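1-deoxy-D-xylulose 5-phosphate reductoisomerase (Moraxella catarrhalis, PDB 4ZQG) converts 1-deoxy-D-xylulose 5-phosphate to 2-C-methyl-D-erythritol 4-phosphate in the MEP pathway, a nicotinamide-dependent reductoisomerase step that fosmidomycin blocks. Local coordinates at residues A227-K232 / D317-L322; N257-S262 / A273-P278; T22-R27 / D279-I284. One frame throughout, in Å; residues are numbered along the deposited sequence.

Interaction 1. Residues A227-K232 / D317-L322. With FOM (3-[formyl(hydroxy)amino]propylphosphonic acid), chain E.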
loop_
_atom_site.group_PDB
_atom_site.type_symbol
_atom_site.label_atom_id
_atom_site.label_comp_id
_atom_site.label_asym_id
_atom_site.label_seq_id
_atom_site.Cartn_x
_atom_site.Cartn_y
_atom_site.Cartn_z
ATOM N N ALA A 227 -13.310 -14.184 17.345
ATOM C CA ALA A 227 -14.766 -14.355 17.478
ATOM C C ALA A 227 -15.495 -13.203 18.222
ATOM O O ALA A 227 -16.576 -12.829 17.827
ATOM C CB ALA A 227 -15.070 -15.698 18.146
ATOM N N THR A 228 -14.909 -12.694 19.316
ATOM C CA THR A 228 -15.524 -11.622 20.162
ATOM C C THR A 228 -15.093 -10.220 19.734
ATOM O O THR A 228 -15.648 -9.214 20.180
ATOM C CB THR A 228 -15.099 -11.735 21.649
ATOM O OG1 THR A 228 -13.716 -11.375 21.798
ATOM C CG2 THR A 228 -15.280 -13.134 22.179
ATOM N N MET A 229 -14.053 -10.186 18.911
ATOM C CA MET A 229 -13.451 -8.960 18.424
ATOM C C MET A 229 -12.552 -8.273 19.443
ATOM O O MET A 229 -12.018 -7.200 19.189
ATOM C CB MET A 229 -14.483 -7.991 17.885
ATOM C CG MET A 229 -13.850 -6.923 16.978
ATOM S SD MET A 229 -14.780 -6.383 15.524
ATOM C CE MET A 229 -15.214 -7.979 14.871
ATOM N N MET A 230 -12.321 -8.918 20.571
ATOM C CA MET A 230 -11.306 -8.466 21.470
ATOM C C MET A 230 -9.917 -8.466 20.815
ATOM O O MET A 230 -9.055 -7.687 21.229
ATOM C CB MET A 230 -11.300 -9.354 22.712
ATOM C CG MET A 230 -10.243 -8.978 23.743
ATOM S SD MET A 230 -10.466 -7.273 24.286
ATOM C CE MET A 230 -11.878 -7.434 25.384
ATOM N N ASN A 231 -9.679 -9.333 19.816
ATOM C CA ASN A 231 -8.387 -9.355 19.115
ATOM C C ASN A 231 -8.064 -7.987 18.477
ATOM O O ASN A 231 -6.921 -7.511 18.532
ATOM C CB ASN A 231 -8.346 -10.457 18.067
ATOM C CG ASN A 231 -6.987 -10.540 17.361
ATOM O OD1 ASN A 231 -5.930 -10.666 17.993
ATOM N ND2 ASN A 231 -7.008 -10.403 16.038
ATOM N N LYS A 232 -9.087 -7.340 17.926
ATOM C CA LYS A 232 -8.908 -6.021 17.372
ATOM C C LYS A 232 -8.666 -4.999 18.462
ATOM O O LYS A 232 -7.826 -4.110 18.311
ATOM C CB LYS A 232 -10.090 -5.625 16.514
ATOM C CG LYS A 232 -9.702 -4.902 15.239
ATOM C CD LYS A 232 -8.518 -5.528 14.523
ATOM C CE LYS A 232 -8.780 -6.988 14.194
ATOM N NZ LYS A 232 -7.706 -7.533 13.322
ATOM N N ASP A 317 -22.367 -2.488 19.590
ATOM C CA ASP A 317 -23.250 -3.158 20.544
ATOM C C ASP A 317 -22.899 -4.628 20.528
ATOM O O ASP A 317 -22.643 -5.214 21.578
ATOM C CB ASP A 317 -24.724 -2.936 20.222
ATOM C CG ASP A 317 -25.100 -1.474 20.292
ATOM O OD1 ASP A 317 -26.108 -1.066 19.660
ATOM O OD2 ASP A 317 -24.356 -0.723 20.965
ATOM N N LYS A 318 -22.829 -5.198 19.328
ATOM C CA LYS A 318 -22.531 -6.604 19.168
ATOM C C LYS A 318 -21.076 -6.956 19.549
ATOM O O LYS A 318 -20.830 -8.029 20.044
ATOM C CB LYS A 318 -22.875 -7.049 17.742
ATOM C CG LYS A 318 -22.721 -8.542 17.500
ATOM C CD LYS A 318 -22.242 -8.856 16.091
ATOM C CE LYS A 318 -23.391 -9.111 15.110
ATOM N NZ LYS A 318 -23.391 -10.549 14.699
ATOM N N PHE A 319 -20.115 -6.064 19.362
ATOM C CA PHE A 319 -18.723 -6.389 19.706
ATOM C C PHE A 319 -18.178 -5.476 20.807
ATOM O O PHE A 319 -17.212 -4.739 20.609
ATOM C CB PHE A 319 -17.843 -6.315 18.467
ATOM C CG PHE A 319 -18.203 -7.315 17.417
ATOM C CD1 PHE A 319 -18.754 -6.913 16.224
ATOM C CD2 PHE A 319 -18.010 -8.655 17.640
ATOM C CE1 PHE A 319 -19.089 -7.834 15.254
ATOM C CE2 PHE A 319 -18.337 -9.588 16.677
ATOM C CZ PHE A 319 -18.875 -9.177 15.481
ATOM N N ALA A 320 -18.802 -5.584 21.984
ATOM C CA ALA A 320 -18.507 -4.752 23.139
ATOM C C ALA A 320 -17.035 -4.783 23.527
ATOM O O ALA A 320 -16.477 -3.779 23.988
ATOM C CB ALA A 320 -19.357 -5.197 24.307
ATOM N N CYS A 321 -16.410 -5.937 23.330
ATOM C CA CYS A 321 -14.996 -6.088 23.581
ATOM C C CYS A 321 -14.204 -4.982 22.927
ATOM O O CYS A 321 -13.226 -4.499 23.489
ATOM C CB CYS A 321 -14.517 -7.461 23.102
ATOM S SG CYS A 321 -14.779 -8.737 24.363
ATOM N N LEU A 322 -14.634 -4.564 21.738
ATOM C CA LEU A 322 -13.971 -3.454 21.021
ATOM C C LEU A 322 -14.251 -2.055 21.619
ATOM O O LEU A 322 -13.320 -1.267 21.781
ATOM C CB LEU A 322 -14.340 -3.518 19.548
ATOM C CG LEU A 322 -13.561 -2.612 18.623
ATOM C CD1 LEU A 322 -12.052 -2.652 18.832
ATOM C CD2 LEU A 322 -13.940 -3.027 17.220
HETATM O O2 FOM E . -4.773 -11.437 14.220
HETATM N N1 FOM E . -4.763 -12.103 13.012
HETATM C C1 FOM E . -3.822 -11.946 12.174
HETATM O O1 FOM E . -2.902 -11.179 12.402
HETATM C C2 FOM E . -5.940 -12.930 12.764
HETATM C C3 FOM E . -7.012 -11.839 12.775
HETATM C C4 FOM E . -8.402 -12.412 12.754
HETATM P PA1 FOM E . -9.471 -11.000 12.920
HETATM O OP1 FOM E . -9.273 -10.116 11.608
HETATM O OP2 FOM E . -8.979 -10.134 13.993
HETATM O OP3 FOM E . -11.043 -11.353 13.155
HETATM O O HOH W 1 -17.627 -8.969 22.323
#
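The methyl end of Met229 sits squarely over one face of the Phe319 ring. Its CE lies 3.7 Å from the ring centroid and only 2° off the ring normal, a CH-pi contact. Met229 SD is above the same face. The contact is thus a Met-aromatic pair at the break between helices 220-228 and 230-243, with Phe319 in the approach to helix 320-331. Met229 has a positive phi of 77°; it is the first residue to leave the helical conformation and the N-cap residue of the second helix. CG is anti to the backbone N (chi1 -162°), and bends further along turn the methyl over the ring. CG of Lys318 lies over the opposite face of Phe319. Thr228 O meets the ring at its edge, 3.5 Å from Phe319 CD2. Leu322 CD2 packs against Met229 SD, and Val252 of strand 250-254 adjoins Leu322.

Met230 reaches with CE to CB and SG of Cys321. An ST turn spans the break between the helices: Met230 N donates to Thr228 OG1 at 3.1 Å. Across the contact a water donates to Thr228 O and accepts a weak bond from Cys321 N.

The same helix start serves the fosmidomycin site. Asn231 ND2 donates to both OP2 and O2 of the inhibitor, which ties the phosphonate end to the hydroxamate end. Its OD1 accepts from Lys129. Lys232 NZ also forms salt bridges with Glu235 and Glu156, two ligands of the magnesium ion. The amine reaches the phosphonate directly, with Lys232 NZ 3.0 Å from inhibitor OP2.

Interaction 2. Residues N257-S262 / A273-P278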
loop_
_atom_site.group_PDB
_atom_site.type_symbol
_atom_site.label_atom_id
_atom_site.label_comp_id
_atom_site.label_asym_id
_atom_site.label_seq_id
_atom_site.Cartn_x
_atom_site.Cartn_y
_atom_site.Cartn_z
ATOM N N ASN A 257 -13.299 -10.679 4.087
ATOM C CA ASN A 257 -12.493 -11.507 3.172
ATOM C C ASN A 257 -11.063 -11.778 3.676
ATOM O O ASN A 257 -10.389 -12.647 3.169
ATOM C CB ASN A 257 -12.421 -10.845 1.808
ATOM C CG ASN A 257 -13.752 -10.259 1.359
ATOM O OD1 ASN A 257 -14.272 -9.301 1.947
ATOM N ND2 ASN A 257 -14.286 -10.789 0.283
ATOM N N SER A 258 -10.591 -10.989 4.634
ATOM C CA SER A 258 -9.222 -11.080 5.155
ATOM C C SER A 258 -8.103 -10.925 4.109
ATOM O O SER A 258 -6.982 -11.452 4.259
ATOM C CB SER A 258 -9.048 -12.346 6.030
ATOM O OG SER A 258 -9.676 -12.157 7.288
ATOM N N VAL A 259 -8.407 -10.147 3.071
ATOM C CA VAL A 259 -7.457 -9.858 2.014
ATOM C C VAL A 259 -6.715 -8.568 2.259
ATOM O O VAL A 259 -5.491 -8.538 2.207
ATOM C CB VAL A 259 -8.168 -9.851 0.681
ATOM C CG1 VAL A 259 -7.273 -9.274 -0.388
ATOM C CG2 VAL A 259 -8.564 -11.287 0.351
ATOM N N VAL A 260 -7.454 -7.511 2.541
ATOM C CA VAL A 260 -6.854 -6.256 2.928
ATOM C C VAL A 260 -6.522 -6.326 4.404
ATOM O O VAL A 260 -7.427 -6.416 5.220
ATOM C CB VAL A 260 -7.774 -5.027 2.653
ATOM C CG1 VAL A 260 -7.050 -3.781 3.074
ATOM C CG2 VAL A 260 -8.147 -4.909 1.178
ATOM N N HIS A 261 -5.242 -6.225 4.743
ATOM C CA HIS A 261 -4.820 -6.413 6.118
ATOM C C HIS A 261 -4.691 -5.190 7.010
ATOM O O HIS A 261 -4.554 -5.319 8.206
ATOM C CB HIS A 261 -3.528 -7.230 6.141
ATOM C CG HIS A 261 -3.700 -8.577 5.516
ATOM N ND1 HIS A 261 -2.842 -9.085 4.577
ATOM C CD2 HIS A 261 -4.699 -9.480 5.639
ATOM C CE1 HIS A 261 -3.281 -10.265 4.179
ATOM N NE2 HIS A 261 -4.408 -10.526 4.808
ATOM N N SER A 262 -4.740 -4.002 6.439
ATOM C CA SER A 262 -4.850 -2.742 7.175
ATOM C C SER A 262 -4.429 -1.656 6.227
ATOM O O SER A 262 -3.944 -1.963 5.129
ATOM C CB SER A 262 -4.023 -2.709 8.473
ATOM O OG SER A 262 -4.815 -3.210 9.525
ATOM N N ALA A 273 -2.269 0.432 1.599
ATOM C CA ALA A 273 -2.722 -0.789 2.218
ATOM C C ALA A 273 -1.821 -1.959 1.818
ATOM O O ALA A 273 -1.241 -1.956 0.732
ATOM C CB ALA A 273 -4.127 -1.059 1.792
ATOM N N GLN A 274 -1.724 -2.957 2.709
ATOM C CA GLN A 274 -1.133 -4.274 2.389
ATOM C C GLN A 274 -2.230 -5.292 2.146
ATOM O O GLN A 274 -3.117 -5.436 2.957
ATOM C CB GLN A 274 -0.244 -4.693 3.525
ATOM C CG GLN A 274 0.789 -5.784 3.244
ATOM C CD GLN A 274 0.296 -7.195 3.506
ATOM O OE1 GLN A 274 -0.857 -7.447 3.792
ATOM N NE2 GLN A 274 1.194 -8.135 3.346
ATOM N N LEU A 275 -2.200 -5.930 0.984
ATOM C CA LEU A 275 -3.108 -7.032 0.632
ATOM C C LEU A 275 -2.272 -8.347 0.511
ATOM O O LEU A 275 -1.054 -8.318 0.262
ATOM C CB LEU A 275 -3.851 -6.810 -0.705
ATOM C CG LEU A 275 -5.089 -5.896 -0.779
ATOM C CD1 LEU A 275 -4.672 -4.469 -0.514
ATOM C CD2 LEU A 275 -5.774 -5.955 -2.121
ATOM N N GLY A 276 -2.946 -9.479 0.646
ATOM C CA GLY A 276 -2.277 -10.768 0.536
ATOM C C GLY A 276 -3.194 -11.891 0.970
ATOM O O GLY A 276 -4.265 -11.646 1.530
ATOM N N THR A 277 -2.795 -13.137 0.713
ATOM C CA THR A 277 -3.641 -14.193 1.182
ATOM C C THR A 277 -3.345 -14.167 2.643
ATOM O O THR A 277 -2.251 -13.789 3.031
ATOM C CB THR A 277 -3.380 -15.559 0.561
ATOM O OG1 THR A 277 -2.278 -16.164 1.208
ATOM C CG2 THR A 277 -3.090 -15.429 -0.893
ATOM N N PRO A 278 -4.339 -14.487 3.462
ATOM C CA PRO A 278 -4.180 -14.497 4.901
ATOM C C PRO A 278 -3.371 -15.754 5.384
ATOM O O PRO A 278 -3.923 -16.799 5.597
ATOM C CB PRO A 278 -5.612 -14.545 5.380
ATOM C CG PRO A 278 -6.316 -15.314 4.313
ATOM C CD PRO A 278 -5.695 -14.856 3.051
#
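His261 and Gln274 face each other across a beta hairpin, strands 260-266 and 271-275, and are joined twice. His261 N donates to Gln274 O at 2.9 Å, with an N-H...O angle of 170°. The side chains repeat the link: His261 ND1 donates to Gln274 OE1 at 2.7 Å. This bond lies in the amide carbonyl plane and nearly in the imidazole plane, although the two planes are 38° apart. Gln274 gets there with CG anti to its backbone N (chi1 -162°) and a bend at chi2, which swings the amide toward the ring.

The imidazole has further neighbours. Val259 O lies 3.3 Å above the plane of the His261 ring, over the centre of one face. NE2 makes a weak bond to Ser258 O. Pro278 CA lies 4.0 Å from His261 NE2, and Pro278 CB packs on Ser258 O.

Next to this pair the contacts are apolar. Val260 and Leu275 form an antiparallel non-hydrogen-bonded pair, and Val260 CG2 touches Leu275 CG at 3.8 Å. Val259 CG1 lies 4.0 Å from Leu275 CD2, the two side chains crossing at a slant. Farther along, Gln274 N makes only a weak bond to Ser262 O.

Outside this shell, Val260 N donates to His255 and Val260 O accepts from Thr188 of the adjoining strand. Helix 155-162 packs on His261 through Ser155, on Gln274 through Ala159 and Gln162, and on Ser262 through Glu156, a magnesium ligand. Residues 273-275 also pair antiparallel with a strand of the second subunit, so the sheet continues across the dimer interface.

Val259 O also accepts from Gly276 N at 3.1 Å, and the same oxygen lies 3.2 Å from Leu275 CA in a CA-H...O contact.

Interaction 3. Residues T22-R27 / D279-I284; sequences TLAIIR and DMKTPI. With NAD (nicotinamide-adenine-dinucleotide), chain C.
Two helices meet here, 17-26 and 281-289, and they come closest in backbone at Thr22 and Ile284, whose CA atoms are 6.4 Å apart. Ile25 does most of the touching. Its CD1 packs on Ile284 CG2 at 3.6 Å and lies 3.4 Å from Lys281 O. CG1 of Ile25 is anti to its carbonyl carbon (chi1 -66°), and the extended chi2 carries the methyl across to the other helix. Ile284 CG2 and CD1 also reach Thr22 OG1, each at 3.8 Å; that hydroxyl is bonded to Ile18 O of its own helix.

The aliphatic part of Lys281 runs past Ile25 in the opposite direction, and its CD packs on Ala24 CB. Its amine then folds back to Asp279 in a salt bridge, with NZ 3.1 Å from both OD1 and OD2. Asp279 OD2 takes a second bond, from Lys281 N, on its anti lone pair, while NZ uses the syn side. The bond to Lys281 N is a capping bond in the turn that leads into the helix. Met280, between Asp279 and Lys281 in sequence, turns to the cofactor, its CG 3.2 Å from NAD O7N and its SD and CE near C4N of the nicotinamide. It also touches fosmidomycin.

The arrangement is interdomain packing beside the nicotinamide site: helix 17-26 of the Rossmann-type NAD-binding domain rests on a helix following the 271-275 strand.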
loop_
_atom_site.group_PDB
_atom_site.type_symbol
_atom_site.label_atom_id
_atom_site.label_comp_id
_atom_site.label_asym_id
_atom_site.label_seq_id
_atom_site.Cartn_x
_atom_site.Cartn_y
_atom_site.Cartn_z
ATOM N N THR A 22 7.114 -19.790 11.125
ATOM C CA THR A 22 8.494 -19.281 11.144
ATOM C C THR A 22 9.394 -20.378 10.629
ATOM O O THR A 22 10.174 -20.202 9.686
ATOM C CB THR A 22 8.876 -18.853 12.565
ATOM O OG1 THR A 22 7.882 -17.946 13.054
ATOM C CG2 THR A 22 10.197 -18.184 12.627
ATOM N N LEU A 23 9.246 -21.544 11.212
ATOM C CA LEU A 23 10.127 -22.650 10.853
ATOM C C LEU A 23 9.921 -23.028 9.430
ATOM O O LEU A 23 10.880 -23.421 8.754
ATOM C CB LEU A 23 9.961 -23.866 11.811
ATOM C CG LEU A 23 10.502 -23.507 13.210
ATOM C CD1 LEU A 23 10.197 -24.512 14.298
ATOM C CD2 LEU A 23 11.979 -23.205 13.116
ATOM N N ALA A 24 8.690 -22.889 8.932
ATOM C CA ALA A 24 8.433 -23.268 7.525
ATOM C C ALA A 24 9.227 -22.393 6.579
ATOM O O ALA A 24 9.674 -22.855 5.523
ATOM C CB ALA A 24 6.961 -23.280 7.210
ATOM N N ILE A 25 9.481 -21.154 7.001
ATOM C CA ILE A 25 10.300 -20.250 6.251
ATOM C C ILE A 25 11.778 -20.600 6.395
ATOM O O ILE A 25 12.501 -20.600 5.419
ATOM C CB ILE A 25 10.045 -18.809 6.712
ATOM C CG1 ILE A 25 8.609 -18.367 6.371
ATOM C CG2 ILE A 25 11.046 -17.853 6.072
ATOM C CD1 ILE A 25 8.167 -17.081 7.095
ATOM N N ILE A 26 12.234 -20.904 7.611
ATOM C CA ILE A 26 13.626 -21.310 7.821
ATOM C C ILE A 26 14.016 -22.503 6.915
ATOM O O ILE A 26 15.114 -22.531 6.343
ATOM C CB ILE A 26 13.907 -21.722 9.262
ATOM C CG1 ILE A 26 13.544 -20.632 10.276
ATOM C CG2 ILE A 26 15.370 -22.083 9.392
ATOM C CD1 ILE A 26 14.111 -19.305 9.927
ATOM N N ARG A 27 13.109 -23.467 6.755
ATOM C CA ARG A 27 13.413 -24.623 5.948
ATOM C C ARG A 27 13.524 -24.304 4.488
ATOM O O ARG A 27 13.991 -25.107 3.704
ATOM C CB ARG A 27 12.335 -25.676 6.103
ATOM C CG ARG A 27 12.284 -26.261 7.474
ATOM C CD ARG A 27 11.215 -27.319 7.595
ATOM N NE ARG A 27 11.129 -27.693 9.001
ATOM C CZ ARG A 27 10.135 -27.394 9.825
ATOM N NH1 ARG A 27 10.237 -27.775 11.083
ATOM N NH2 ARG A 27 9.048 -26.726 9.411
ATOM N N ASP A 279 -2.067 -15.572 5.527
ATOM C CA ASP A 279 -1.131 -16.568 5.792
ATOM C C ASP A 279 0.002 -15.883 6.492
ATOM O O ASP A 279 0.708 -15.101 5.865
ATOM C CB ASP A 279 -0.587 -17.117 4.500
ATOM C CG ASP A 279 0.327 -18.350 4.737
ATOM O OD1 ASP A 279 -0.010 -19.397 4.200
ATOM O OD2 ASP A 279 1.350 -18.287 5.472
ATOM N N MET A 280 0.259 -16.223 7.745
ATOM C CA MET A 280 1.265 -15.500 8.508
ATOM C C MET A 280 2.688 -15.642 8.005
ATOM O O MET A 280 3.563 -14.966 8.509
ATOM C CB MET A 280 1.232 -15.934 9.975
ATOM C CG MET A 280 -0.027 -15.527 10.727
ATOM S SD MET A 280 -0.343 -13.754 10.755
ATOM C CE MET A 280 1.079 -13.101 11.603
ATOM N N LYS A 281 2.959 -16.526 7.047
ATOM C CA LYS A 281 4.310 -16.573 6.487
ATOM C C LYS A 281 4.706 -15.289 5.775
ATOM O O LYS A 281 5.879 -14.942 5.752
ATOM C CB LYS A 281 4.497 -17.755 5.551
ATOM C CG LYS A 281 4.493 -19.084 6.261
ATOM C CD LYS A 281 4.916 -20.258 5.372
ATOM C CE LYS A 281 3.937 -20.508 4.249
ATOM N NZ LYS A 281 2.632 -21.011 4.753
ATOM N N THR A 282 3.725 -14.558 5.238
ATOM C CA THR A 282 4.026 -13.297 4.565
ATOM C C THR A 282 4.636 -12.293 5.535
ATOM O O THR A 282 5.757 -11.852 5.332
ATOM C CB THR A 282 2.815 -12.756 3.800
ATOM O OG1 THR A 282 2.640 -13.485 2.579
ATOM C CG2 THR A 282 3.010 -11.348 3.460
ATOM N N PRO A 283 3.924 -11.917 6.601
ATOM C CA PRO A 283 4.524 -10.971 7.546
ATOM C C PRO A 283 5.754 -11.479 8.262
ATOM O O PRO A 283 6.651 -10.696 8.583
ATOM C CB PRO A 283 3.424 -10.731 8.554
ATOM C CG PRO A 283 2.410 -11.779 8.301
ATOM C CD PRO A 283 2.507 -12.122 6.867
ATOM N N ILE A 284 5.831 -12.785 8.515
ATOM C CA ILE A 284 7.009 -13.310 9.209
ATOM C C ILE A 284 8.174 -13.148 8.255
ATOM O O ILE A 284 9.212 -12.664 8.621
ATOM C CB ILE A 284 6.811 -14.783 9.652
ATOM C CG1 ILE A 284 5.701 -14.845 10.687
ATOM C CG2 ILE A 284 8.082 -15.370 10.302
ATOM C CD1 ILE A 284 5.205 -16.237 10.919
HETATM P PA NAD C . -0.138 -20.983 20.297
HETATM O O1A NAD C . -1.122 -21.157 21.402
HETATM O O2A NAD C . -0.291 -21.727 18.987
HETATM O O5B NAD C . 1.385 -21.150 20.814
HETATM C C5B NAD C . 1.921 -20.471 21.938
HETATM C C4B NAD C . 3.401 -20.829 22.147
HETATM O O4B NAD C . 3.801 -20.263 23.408
HETATM C C3B NAD C . 3.672 -22.338 22.211
HETATM O O3B NAD C . 4.923 -22.687 21.611
HETATM C C2B NAD C . 3.711 -22.618 23.705
HETATM O O2B NAD C . 4.660 -23.619 24.069
HETATM C C1B NAD C . 4.112 -21.293 24.344
HETATM N N9A NAD C . 3.425 -21.088 25.654
HETATM C C8A NAD C . 2.106 -21.221 25.883
HETATM N N7A NAD C . 1.805 -20.979 27.181
HETATM C C5A NAD C . 2.942 -20.688 27.812
HETATM C C6A NAD C . 3.276 -20.350 29.214
HETATM N N6A NAD C . 2.292 -20.273 30.166
HETATM N N1A NAD C . 4.584 -20.132 29.462
HETATM C C2A NAD C . 5.549 -20.239 28.500
HETATM N N3A NAD C . 5.317 -20.552 27.205
HETATM C C4A NAD C . 4.030 -20.776 26.815
HETATM O O3 NAD C . -0.108 -19.391 20.009
HETATM P PN NAD C . -0.135 -18.599 18.605
HETATM O O1N NAD C . -1.563 -18.709 18.116
HETATM O O2N NAD C . 1.089 -19.002 17.817
HETATM O O5D NAD C . 0.094 -17.129 19.215
HETATM C C5D NAD C . 1.395 -16.649 19.558
HETATM C C4D NAD C . 1.364 -15.131 19.746
HETATM O O4D NAD C . 1.362 -14.440 18.494
HETATM C C3D NAD C . 0.103 -14.709 20.479
HETATM O O3D NAD C . 0.452 -13.610 21.314
HETATM C C2D NAD C . -0.859 -14.320 19.378
HETATM O O2D NAD C . -1.862 -13.411 19.857
HETATM C C1D NAD C . 0.103 -13.754 18.327
HETATM N N1N NAD C . -0.407 -13.911 16.957
HETATM C C2N NAD C . -0.643 -15.139 16.433
HETATM C C3N NAD C . -1.164 -15.284 15.130
HETATM C C7N NAD C . -1.416 -16.630 14.500
HETATM O O7N NAD C . -1.584 -16.713 13.296
HETATM N N7N NAD C . -1.437 -17.730 15.252
HETATM C C4N NAD C . -1.424 -14.141 14.389
HETATM C C5N NAD C . -1.155 -12.917 14.949
HETATM C C6N NAD C . -0.651 -12.806 16.233
#

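All three contacts are largely buried, but their chemistry differs. Interaction 1 is sulfur and aromatic packing at a helix break, with a water between backbones. Interaction 2 is the most polar across its segments, with backbone and side-chain bonds at a sheet edge that runs into the second subunit. Interaction 3 is apolar between its helices, and its salt bridge stays within 279-284. Interactions 2 and 3 touch through Gln274 NE2 and Thr282 CG2; strand 271-275 and helix 281-289 also follow each other in the chain. Interaction 1 stands apart, its centre 20 Å from that of interaction 2. Its segment 227-232 binds fosmidomycin, while Met280 of interaction 3 meets the nicotinamide.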